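PDB 5GSZ: kinesin-like protein KIF19 from Mus musculus, which moves toward microtubule plus ends and depolymerizes microtubules at ciliary tips to regulate the length of motile cilia, this chain being its ATP-binding motor domain. Local coordinates for residues R19-A24 with A30-H35; K86-G91 with A98-Y103; T111-G116 with V318-I323; V223-V228 with T304-D309. All coordinates share one frame; numbering follows the deposited sequence.

Interaction 1: R19-A24 with A30-H35. With ADP (adenosine-5'-diphosphate), chain B.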
# COMPACT_ATOMS: atom_id res chain seq x y z
N ARG A 19 -9.30 -3.54 11.90
CA ARG A 19 -10.30 -4.48 11.42
C ARG A 19 -11.10 -5.00 12.61
O ARG A 19 -10.65 -4.92 13.74
CB ARG A 19 -9.63 -5.64 10.68
CG ARG A 19 -8.69 -6.44 11.54
CD ARG A 19 -8.29 -7.69 10.80
NE ARG A 19 -7.40 -8.57 11.56
CZ ARG A 19 -7.76 -9.25 12.65
NH1 ARG A 19 -8.99 -9.14 13.13
NH2 ARG A 19 -6.90 -10.05 13.27
N PRO A 20 -12.31 -5.50 12.38
CA PRO A 20 -13.03 -6.16 13.48
C PRO A 20 -12.22 -7.32 14.05
O PRO A 20 -11.41 -7.94 13.36
CB PRO A 20 -14.31 -6.66 12.81
CG PRO A 20 -14.45 -5.81 11.59
CD PRO A 20 -13.08 -5.49 11.13
N ILE A 21 -12.47 -7.61 15.33
CA ILE A 21 -11.86 -8.78 15.95
C ILE A 21 -12.37 -10.07 15.31
O ILE A 21 -13.50 -10.15 14.82
CB ILE A 21 -12.09 -8.77 17.47
CG1 ILE A 21 -11.23 -9.85 18.14
CG2 ILE A 21 -13.57 -8.93 17.80
CD1 ILE A 21 -10.90 -9.59 19.56
N SER A 22 -11.52 -11.09 15.28
CA SER A 22 -11.83 -12.33 14.59
C SER A 22 -12.19 -13.42 15.59
O SER A 22 -11.75 -13.41 16.74
CB SER A 22 -10.66 -12.80 13.73
OG SER A 22 -9.60 -13.31 14.53
N VAL A 23 -13.02 -14.37 15.13
CA VAL A 23 -13.38 -15.52 15.95
C VAL A 23 -12.13 -16.21 16.48
O VAL A 23 -12.01 -16.46 17.68
CB VAL A 23 -14.27 -16.49 15.15
CG1 VAL A 23 -14.45 -17.79 15.92
CG2 VAL A 23 -15.62 -15.86 14.86
N ALA A 24 -11.17 -16.50 15.60
CA ALA A 24 -9.94 -17.17 16.02
C ALA A 24 -9.24 -16.42 17.15
O ALA A 24 -8.60 -17.05 18.01
CB ALA A 24 -8.99 -17.33 14.84
N ALA A 30 -8.85 -13.54 23.42
CA ALA A 30 -8.41 -12.16 23.34
C ALA A 30 -9.52 -11.20 23.75
O ALA A 30 -10.71 -11.49 23.62
CB ALA A 30 -7.92 -11.81 21.93
N THR A 31 -9.12 -10.03 24.24
CA THR A 31 -10.07 -8.95 24.48
C THR A 31 -9.78 -7.79 23.54
O THR A 31 -8.86 -7.83 22.71
CB THR A 31 -10.05 -8.52 25.96
OG1 THR A 31 -8.74 -8.07 26.33
CG2 THR A 31 -10.50 -9.66 26.89
N LEU A 32 -10.60 -6.75 23.64
CA LEU A 32 -10.43 -5.55 22.83
C LEU A 32 -9.54 -4.56 23.56
O LEU A 32 -9.80 -4.21 24.71
CB LEU A 32 -11.78 -4.89 22.53
CG LEU A 32 -12.62 -5.44 21.38
CD1 LEU A 32 -13.83 -4.52 21.13
CD2 LEU A 32 -11.77 -5.62 20.13
N ILE A 33 -8.50 -4.09 22.88
CA ILE A 33 -7.55 -3.16 23.47
C ILE A 33 -7.26 -2.01 22.50
O ILE A 33 -6.59 -1.04 22.86
CB ILE A 33 -6.25 -3.89 23.85
CG1 ILE A 33 -5.52 -4.38 22.59
CG2 ILE A 33 -6.55 -5.05 24.80
CD1 ILE A 33 -4.16 -4.89 22.86
N ALA A 34 -7.76 -2.11 21.28
CA ALA A 34 -7.64 -1.03 20.31
C ALA A 34 -9.00 -0.37 20.17
O ALA A 34 -10.01 -1.07 20.01
CB ALA A 34 -7.13 -1.53 18.96
N HIS A 35 -9.03 0.96 20.23
CA HIS A 35 -10.27 1.71 20.22
C HIS A 35 -10.11 3.00 19.44
O HIS A 35 -9.29 3.86 19.79
CB HIS A 35 -10.75 2.00 21.65
CG HIS A 35 -11.33 0.80 22.33
ND1 HIS A 35 -10.57 -0.08 23.07
CD2 HIS A 35 -12.60 0.30 22.34
CE1 HIS A 35 -11.34 -1.05 23.53
NE2 HIS A 35 -12.57 -0.84 23.10
PB ADP B . -3.57 -9.12 5.01
O1B ADP B . -3.86 -8.84 3.56
O2B ADP B . -3.02 -7.90 5.70
O3B ADP B . -2.85 -10.42 5.26
PA ADP B . -6.26 -9.88 4.80
O1A ADP B . -7.12 -8.69 4.48
O2A ADP B . -5.71 -10.77 3.71
O3A ADP B . -5.00 -9.40 5.70
O5' ADP B . -7.04 -10.91 5.73
C5' ADP B . -7.88 -10.54 6.81
C4' ADP B . -9.10 -11.44 6.75
O4' ADP B . -10.14 -10.74 7.42
C3' ADP B . -9.54 -11.55 5.32
O3' ADP B . -10.35 -12.73 5.25
C2' ADP B . -10.38 -10.31 5.10
O2' ADP B . -11.46 -10.57 4.19
C1' ADP B . -10.93 -10.01 6.49
N9 ADP B . -10.84 -8.56 6.83
C8 ADP B . -9.72 -7.82 6.91
N7 ADP B . -9.97 -6.53 7.25
C5 ADP B . -11.31 -6.44 7.40
C6 ADP B . -12.24 -5.36 7.73
N6 ADP B . -11.79 -4.11 8.00
N1 ADP B . -13.56 -5.67 7.77
C2 ADP B . -14.00 -6.91 7.52
N3 ADP B . -13.20 -7.94 7.19
C4 ADP B . -11.87 -7.77 7.12
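Ile21 meets Ala30 and Leu32 in a light apolar contact at the periphery of the motor domain, where the loop leaving strand 12-18 faces the chain that returns after helix 23-27 and enters strand 34-36. A single methyl does most of the touching: Ile21 CD1 lies 4.1 Å from Leu32 CD2 and 4.4 Å from Ala30 CB. Ile21 reaches across because CG1 is anti to the backbone N (chi1 -170°) and the branch runs on extended. The two side chains pass at a slant, and Leu32 CD2 also lies 4.1 Å from Ile21 CB. The two segments bury 125 Å² between them; Pro325 also touches Leu32, and Ser327 touches Ala30.

The same loop turns other atoms to the nucleotide: Pro20 CD comes within 3.4 Å of ADP N1, and Arg19 CB within 3.6 Å of ADP N7. Arg19 stretches away from the base, and its NH2 forms a salt bridge with Glu25. Ser22 caps the N terminus of helix 23-27, while its own backbone N donates to Glu25 OE1 in return, in the manner of a capping box. Arg17, Arg19 and Pro20 line the ADP pocket, as the RxRP motif does beside the adenine in kinesin motor domains.

Interaction 2: K86-G91 with A98-Y103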
# COMPACT_ATOMS: atom_id res chain seq x y z
N LYS A 86 -9.62 8.85 -3.13
CA LYS A 86 -10.46 9.50 -4.14
C LYS A 86 -9.82 10.80 -4.64
O LYS A 86 -9.75 11.04 -5.85
CB LYS A 86 -11.85 9.78 -3.56
CG LYS A 86 -12.84 10.34 -4.56
CD LYS A 86 -14.00 10.96 -3.84
CE LYS A 86 -14.97 11.69 -4.77
NZ LYS A 86 -15.73 10.75 -5.65
N SER A 87 -9.33 11.62 -3.71
CA SER A 87 -8.79 12.93 -4.05
C SER A 87 -7.46 12.86 -4.78
O SER A 87 -6.99 13.90 -5.26
CB SER A 87 -8.60 13.76 -2.78
OG SER A 87 -7.50 13.30 -2.01
N LEU A 88 -6.83 11.69 -4.88
CA LEU A 88 -5.63 11.56 -5.70
C LEU A 88 -5.95 11.63 -7.18
O LEU A 88 -5.05 11.96 -7.97
CB LEU A 88 -4.91 10.24 -5.43
CG LEU A 88 -4.47 9.99 -4.00
CD1 LEU A 88 -3.81 8.62 -3.90
CD2 LEU A 88 -3.55 11.10 -3.55
N ILE A 89 -7.18 11.33 -7.57
CA ILE A 89 -7.48 11.02 -8.96
C ILE A 89 -7.27 12.25 -9.85
O ILE A 89 -6.64 12.15 -10.91
CB ILE A 89 -8.91 10.46 -9.06
CG1 ILE A 89 -8.95 9.12 -8.34
CG2 ILE A 89 -9.33 10.30 -10.52
CD1 ILE A 89 -10.30 8.60 -8.12
N GLU A 90 -7.78 13.42 -9.42
CA GLU A 90 -7.67 14.63 -10.22
C GLU A 90 -6.22 14.90 -10.60
O GLU A 90 -5.94 15.24 -11.76
CB GLU A 90 -8.25 15.82 -9.46
N GLY A 91 -5.30 14.73 -9.66
CA GLY A 91 -3.89 14.96 -9.95
C GLY A 91 -3.31 13.93 -10.91
O GLY A 91 -2.46 14.26 -11.74
N ALA A 98 1.18 9.55 -7.73
CA ALA A 98 0.60 9.26 -6.43
C ALA A 98 0.84 7.79 -6.08
O ALA A 98 0.97 6.95 -6.97
CB ALA A 98 -0.89 9.56 -6.41
N THR A 99 0.86 7.51 -4.78
CA THR A 99 1.16 6.17 -4.30
C THR A 99 0.36 5.84 -3.05
O THR A 99 0.32 6.64 -2.11
CB THR A 99 2.65 6.03 -3.98
OG1 THR A 99 3.41 6.28 -5.17
CG2 THR A 99 2.91 4.63 -3.47
N VAL A 100 -0.24 4.66 -3.04
CA VAL A 100 -1.04 4.19 -1.91
C VAL A 100 -0.48 2.85 -1.45
O VAL A 100 -0.45 1.88 -2.22
CB VAL A 100 -2.52 4.07 -2.28
CG1 VAL A 100 -3.36 4.08 -1.03
CG2 VAL A 100 -2.93 5.17 -3.23
N PHE A 101 -0.07 2.79 -0.18
CA PHE A 101 0.39 1.57 0.47
C PHE A 101 -0.65 1.05 1.44
O PHE A 101 -1.16 1.81 2.27
CB PHE A 101 1.66 1.78 1.29
CG PHE A 101 2.77 2.35 0.53
CD1 PHE A 101 3.55 1.54 -0.29
CD2 PHE A 101 3.07 3.69 0.65
CE1 PHE A 101 4.62 2.07 -1.00
CE2 PHE A 101 4.12 4.24 -0.05
CZ PHE A 101 4.90 3.43 -0.88
N ALA A 102 -0.88 -0.25 1.38
CA ALA A 102 -1.46 -0.99 2.50
C ALA A 102 -0.32 -1.60 3.30
O ALA A 102 0.43 -2.43 2.78
CB ALA A 102 -2.42 -2.07 2.01
N TYR A 103 -0.20 -1.19 4.56
CA TYR A 103 0.88 -1.64 5.42
C TYR A 103 0.30 -2.29 6.69
O TYR A 103 -0.74 -1.87 7.20
CB TYR A 103 1.82 -0.47 5.78
CG TYR A 103 2.87 -0.73 6.85
CD1 TYR A 103 2.54 -0.72 8.20
CD2 TYR A 103 4.20 -0.99 6.50
CE1 TYR A 103 3.50 -0.95 9.17
CE2 TYR A 103 5.16 -1.23 7.46
CZ TYR A 103 4.81 -1.21 8.80
OH TYR A 103 5.78 -1.44 9.76
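Ala98 packs against Leu88 at the start of the strand: its CB sits 4.0 Å from Leu88 CD1 and 4.2 Å from Leu88 CD2, so the small methyl is met by both branches of the leucine. The next residue, Thr99, turns its side chain away from 86-91. Its CG2 rests on a face of the Phe101 ring, 3.4 Å above the plane and displaced toward the rim, on the other side of the strand. Val100 then brings the chain back to Leu88, with Val100 CG2 3.6 Å from Leu88 CD1. Leu88 CD1 can touch both Ala98 and Val100 because the leucine chain is extended, CD1 standing anti to CA (chi2 178°), and it lies across alternate residues on one face of the strand.

Strand 97-103 belongs to the central mixed sheet of the kinesin motor domain, between strands 315-323 and 242-250, and it leads into the P-loop. Leu88 precedes it in the chain and covers part of the sheet face that carries Ala98 and Val100; it also touches Val318 on the neighbouring strand, while its carbonyl accepts a hydrogen bond from Arg316.

Beyond Val100 the strand runs on without touching 86-91. Phe101 packs on Ile249, and Ala102 packs on His322. At the end of the strand the Tyr103 ring stacks with that of Tyr339.

Interaction 3: T111-G116 with V318-I323; sequences TYTMLG and VMIAHI. With MG (magnesium ion), chain C; ADP (adenosine-5'-diphosphate), chain B.
Thr113 OG1 and His322 CG both stand anti to their carbonyl carbons (chi1 -78° and -62°), which carries the threonine hydroxyl from helix 110-114 to the imidazole of strand 315-323. The helix is the one that follows the P-loop (Walker A), and here it packs on the central sheet. Thr113 OG1 meets His322 NE2 at 2.7 Å, lying in the ring plane at its edge; either atom could be the donor. The ring is gripped at both nitrogens, because His322 ND1 is hydrogen-bonded to the Tyr103 carbonyl, which fixes its rotation. Beside this bond Thr113 CG2 packs on Ile320 CD1 at 4.0 Å.

On the nucleotide side of the helix, Tyr112 lays one ring face along the adenine, ADP C4 lying 3.8 Å above the ring plane over its centre. A serine in place of Tyr112 would probably leave that side of the base without its aromatic cover and the adenine freer to shift. Two backbone amides of the helix reach the phosphates: Thr111 N donates to ADP O1B at 2.7 Å along a nearly straight bond (171°), and Tyr112 N to ADP O1A. The magnesium ion is bound by ADP O1B, four waters and Thr111 OG1, the last at 2.1 Å.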
# COMPACT_ATOMS: atom_id res chain seq x y z
N THR A 111 -4.86 -6.83 2.07
CA THR A 111 -5.53 -7.24 0.84
C THR A 111 -7.01 -6.88 0.85
O THR A 111 -7.58 -6.54 -0.19
CB THR A 111 -5.32 -8.74 0.59
OG1 THR A 111 -3.93 -9.05 0.64
CG2 THR A 111 -5.84 -9.14 -0.76
N TYR A 112 -7.66 -6.90 2.02
CA TYR A 112 -9.06 -6.49 2.08
C TYR A 112 -9.23 -5.01 1.72
O TYR A 112 -10.13 -4.65 0.96
CB TYR A 112 -9.64 -6.78 3.47
CG TYR A 112 -11.10 -6.40 3.62
CD1 TYR A 112 -12.12 -7.27 3.24
CD2 TYR A 112 -11.47 -5.15 4.13
CE1 TYR A 112 -13.46 -6.92 3.37
CE2 TYR A 112 -12.80 -4.79 4.26
CZ TYR A 112 -13.79 -5.69 3.88
OH TYR A 112 -15.11 -5.35 4.01
N THR A 113 -8.38 -4.14 2.29
CA THR A 113 -8.44 -2.71 1.96
C THR A 113 -8.19 -2.45 0.48
O THR A 113 -8.89 -1.64 -0.13
CB THR A 113 -7.44 -1.92 2.81
OG1 THR A 113 -7.96 -1.73 4.12
CG2 THR A 113 -7.16 -0.53 2.18
N MET A 114 -7.20 -3.14 -0.12
CA MET A 114 -6.76 -2.84 -1.49
C MET A 114 -7.59 -3.55 -2.56
O MET A 114 -8.08 -2.90 -3.49
CB MET A 114 -5.28 -3.20 -1.68
CG MET A 114 -4.36 -2.40 -0.78
SD MET A 114 -4.69 -0.61 -0.77
CE MET A 114 -3.92 -0.06 -2.30
N LEU A 115 -7.74 -4.88 -2.45
CA LEU A 115 -8.55 -5.66 -3.38
C LEU A 115 -10.00 -5.80 -2.93
O LEU A 115 -10.92 -5.68 -3.75
CB LEU A 115 -7.93 -7.04 -3.58
CG LEU A 115 -8.79 -8.00 -4.37
CD1 LEU A 115 -8.74 -7.57 -5.81
CD2 LEU A 115 -8.28 -9.41 -4.26
N GLY A 116 -10.23 -6.05 -1.64
CA GLY A 116 -11.57 -6.33 -1.15
C GLY A 116 -12.07 -7.68 -1.61
O GLY A 116 -11.30 -8.60 -1.90
N VAL A 318 0.04 8.06 0.23
CA VAL A 318 -0.98 7.69 1.20
C VAL A 318 -0.61 6.32 1.75
O VAL A 318 -0.58 5.34 1.00
CB VAL A 318 -2.37 7.64 0.55
CG1 VAL A 318 -3.42 7.17 1.57
CG2 VAL A 318 -2.73 8.97 -0.04
N MET A 319 -0.33 6.25 3.04
CA MET A 319 -0.13 4.96 3.69
C MET A 319 -1.35 4.63 4.53
O MET A 319 -1.83 5.47 5.30
CB MET A 319 1.10 4.93 4.59
CG MET A 319 1.18 3.61 5.34
SD MET A 319 2.56 3.43 6.47
CE MET A 319 2.26 4.79 7.57
N ILE A 320 -1.84 3.41 4.38
CA ILE A 320 -2.92 2.91 5.21
C ILE A 320 -2.35 1.78 6.06
O ILE A 320 -2.15 0.66 5.59
CB ILE A 320 -4.11 2.42 4.38
CG1 ILE A 320 -4.58 3.53 3.44
CG2 ILE A 320 -5.23 1.98 5.29
CD1 ILE A 320 -5.85 3.16 2.71
N ALA A 321 -2.08 2.10 7.33
CA ALA A 321 -1.66 1.09 8.30
C ALA A 321 -2.86 0.31 8.83
O ALA A 321 -3.95 0.86 9.02
CB ALA A 321 -0.92 1.76 9.45
N HIS A 322 -2.64 -0.98 9.09
CA HIS A 322 -3.68 -1.91 9.53
C HIS A 322 -3.28 -2.59 10.83
O HIS A 322 -2.13 -3.03 10.96
CB HIS A 322 -3.94 -2.98 8.45
CG HIS A 322 -4.43 -2.41 7.16
ND1 HIS A 322 -3.59 -1.86 6.22
CD2 HIS A 322 -5.68 -2.28 6.66
CE1 HIS A 322 -4.30 -1.43 5.19
NE2 HIS A 322 -5.57 -1.67 5.44
N ILE A 323 -4.22 -2.71 11.77
CA ILE A 323 -3.98 -3.48 13.00
C ILE A 323 -5.20 -4.34 13.31
O ILE A 323 -6.32 -4.09 12.86
CB ILE A 323 -3.67 -2.62 14.25
CG1 ILE A 323 -4.92 -1.85 14.70
CG2 ILE A 323 -2.46 -1.70 14.04
CD1 ILE A 323 -4.70 -1.01 15.94
MG MG C . -2.52 -10.05 1.90
PB ADP B . -3.57 -9.12 5.01
O1B ADP B . -3.86 -8.84 3.56
O2B ADP B . -3.02 -7.90 5.70
O3B ADP B . -2.85 -10.42 5.26
PA ADP B . -6.26 -9.88 4.80
O1A ADP B . -7.12 -8.69 4.48
O2A ADP B . -5.71 -10.77 3.71
O3A ADP B . -5.00 -9.40 5.70
O5' ADP B . -7.04 -10.91 5.73
C5' ADP B . -7.88 -10.54 6.81
C4' ADP B . -9.10 -11.44 6.75
O4' ADP B . -10.14 -10.74 7.42
C3' ADP B . -9.54 -11.55 5.32
O3' ADP B . -10.35 -12.73 5.25
C2' ADP B . -10.38 -10.31 5.10
O2' ADP B . -11.46 -10.57 4.19
C1' ADP B . -10.93 -10.01 6.49
N9 ADP B . -10.84 -8.56 6.83
C8 ADP B . -9.72 -7.82 6.91
N7 ADP B . -9.97 -6.53 7.25
C5 ADP B . -11.31 -6.44 7.40
C6 ADP B . -12.24 -5.36 7.73
N6 ADP B . -11.79 -4.11 8.00
N1 ADP B . -13.56 -5.67 7.77
C2 ADP B . -14.00 -6.91 7.52
N3 ADP B . -13.20 -7.94 7.19
C4 ADP B . -11.87 -7.77 7.12
O HOH W 1 -1.19 -8.29 2.01
O HOH W 2 -3.92 -11.31 2.27
O HOH W 3 -1.50 -11.19 3.69
O HOH W 4 -2.19 -11.27 0.25

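Interaction 4: V223-V228 with T304-D309; sequences VLQVAV and TRLLKD
The contact is a helix-on-sheet packing in the kinesin motor domain, in which Leu306 of helix 302-307 settles over Val223 and Gln225 of strand 220-232. The sheet is the central one, and the strand lies in it between 142-154 and 242-250. Leu306 CD2 comes to 4.0 Å from Val223 CG1, a methyl-to-methyl contact in which the two side chains run antiparallel alongside one another. The leucine gets there with CG anti to its own N (chi1 168°), which sends both its methyls out toward the strand. Its other branch leans the other way, with Leu306 CD1 4.3 Å from Gln225 NE2, a plain van der Waals approach to the amide.

The amide has its polar partner outside the pair: Gln225 OE1 accepts a hydrogen bond from Arg245 NH2 on the adjacent strand 242-250, so the polar end of this buried glutamine has a mate while its NE2 side faces the leucine. Just after Leu306, Leu307 touches Phe247 of that strand, so the contact with the sheet continues onto the next strand. On the opposite face of strand 220-232, Leu224 packs against Tyr124 and Leu128 of helix 123-136.

The buried surface between 223-228 and 304-309 is small, 107 Å², the helix backbone standing well off, with 9.9 Å between the CA atoms of Val223 and Leu306. A central sheet covered by helices on both faces is the architecture of the kinesin motor, a member of the P-loop NTPases.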
# COMPACT_ATOMS: atom_id res chain seq x y z
N VAL A 223 1.75 -5.01 -6.68
CA VAL A 223 1.75 -3.65 -7.18
C VAL A 223 0.78 -3.57 -8.35
O VAL A 223 0.94 -4.29 -9.35
CB VAL A 223 3.14 -3.15 -7.59
CG1 VAL A 223 3.06 -1.67 -7.88
CG2 VAL A 223 4.18 -3.43 -6.47
N LEU A 224 -0.21 -2.71 -8.22
CA LEU A 224 -1.07 -2.31 -9.32
C LEU A 224 -0.68 -0.89 -9.72
O LEU A 224 -0.75 0.05 -8.90
CB LEU A 224 -2.54 -2.41 -8.90
CG LEU A 224 -3.52 -2.04 -10.01
CD1 LEU A 224 -3.48 -3.11 -11.06
CD2 LEU A 224 -4.92 -1.88 -9.47
N GLN A 225 -0.22 -0.72 -10.96
CA GLN A 225 0.11 0.61 -11.45
C GLN A 225 -0.78 0.97 -12.62
O GLN A 225 -1.09 0.13 -13.47
CB GLN A 225 1.57 0.74 -11.84
CG GLN A 225 2.20 -0.45 -12.49
CD GLN A 225 3.41 -0.03 -13.33
OE1 GLN A 225 3.53 1.15 -13.73
NE2 GLN A 225 4.33 -0.98 -13.56
N VAL A 226 -1.23 2.22 -12.62
CA VAL A 226 -2.10 2.77 -13.65
C VAL A 226 -1.42 4.01 -14.21
O VAL A 226 -1.11 4.95 -13.47
CB VAL A 226 -3.48 3.15 -13.09
CG1 VAL A 226 -4.38 3.65 -14.22
CG2 VAL A 226 -4.09 1.99 -12.36
N ALA A 227 -1.19 4.01 -15.52
CA ALA A 227 -0.60 5.13 -16.24
C ALA A 227 -1.70 5.87 -16.99
O ALA A 227 -2.64 5.25 -17.49
CB ALA A 227 0.47 4.64 -17.20
N VAL A 228 -1.59 7.20 -17.06
CA VAL A 228 -2.61 8.05 -17.71
C VAL A 228 -1.91 9.16 -18.50
O VAL A 228 -1.28 10.04 -17.90
CB VAL A 228 -3.61 8.66 -16.72
CG1 VAL A 228 -4.57 9.56 -17.44
CG2 VAL A 228 -4.38 7.58 -15.97
N THR A 304 11.79 -0.08 -4.59
CA THR A 304 12.34 1.28 -4.57
C THR A 304 12.65 1.77 -5.98
O THR A 304 12.30 2.91 -6.35
CB THR A 304 13.61 1.34 -3.72
OG1 THR A 304 13.28 1.09 -2.35
CG2 THR A 304 14.24 2.70 -3.84
N ARG A 305 13.34 0.94 -6.77
CA ARG A 305 13.67 1.33 -8.14
C ARG A 305 12.41 1.60 -8.95
O ARG A 305 12.34 2.58 -9.70
CB ARG A 305 14.54 0.26 -8.80
CG ARG A 305 16.03 0.32 -8.40
CD ARG A 305 16.73 -1.06 -8.37
NE ARG A 305 16.85 -1.69 -9.68
CZ ARG A 305 17.19 -2.97 -9.87
NH1 ARG A 305 17.43 -3.76 -8.83
NH2 ARG A 305 17.27 -3.46 -11.10
N LEU A 306 11.37 0.76 -8.79
CA LEU A 306 10.13 0.98 -9.53
C LEU A 306 9.47 2.31 -9.15
O LEU A 306 8.89 2.98 -10.00
CB LEU A 306 9.17 -0.18 -9.31
CG LEU A 306 7.74 0.06 -9.80
CD1 LEU A 306 7.77 0.17 -11.31
CD2 LEU A 306 6.76 -1.04 -9.40
N LEU A 307 9.57 2.71 -7.89
CA LEU A 307 8.91 3.91 -7.41
C LEU A 307 9.78 5.16 -7.48
O LEU A 307 9.32 6.22 -7.06
CB LEU A 307 8.44 3.69 -5.96
CG LEU A 307 7.34 2.64 -5.77
CD1 LEU A 307 6.83 2.66 -4.36
CD2 LEU A 307 6.18 2.86 -6.73
N LYS A 308 10.99 5.07 -8.05
CA LYS A 308 11.96 6.16 -8.00
C LYS A 308 11.43 7.42 -8.66
O LYS A 308 11.35 8.48 -8.02
CB LYS A 308 13.27 5.74 -8.66
N ASP A 309 11.10 7.35 -9.95
CA ASP A 309 10.66 8.55 -10.66
C ASP A 309 9.39 9.12 -10.04
O ASP A 309 9.17 10.34 -10.09
CB ASP A 309 10.46 8.24 -12.15

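How the interactions relate
From the N terminus, interaction 1 closes a short loop around helix 23-27 beside the nucleotide, and interaction 2 closes another between 86-91 and strand 97-103. Both end before helix 110-114 opens interaction 3, whose long loop closes at strand 315-323; interaction 4 is nested inside it. Neighbouring strands join interactions 2 and 3: Phe101 O and Ile320 N lie 2.7 Å apart, a probable hydrogen bond. Interaction 1 joins the C-terminal end of strand 315-323 through a probable hydrogen bond from Arg19 N to Ile323 O, and both it and interaction 3 touch ADP. Interaction 4 meets interaction 2 where Phe101 packs on Leu307; its centre is about 34 Å from that of interaction 1.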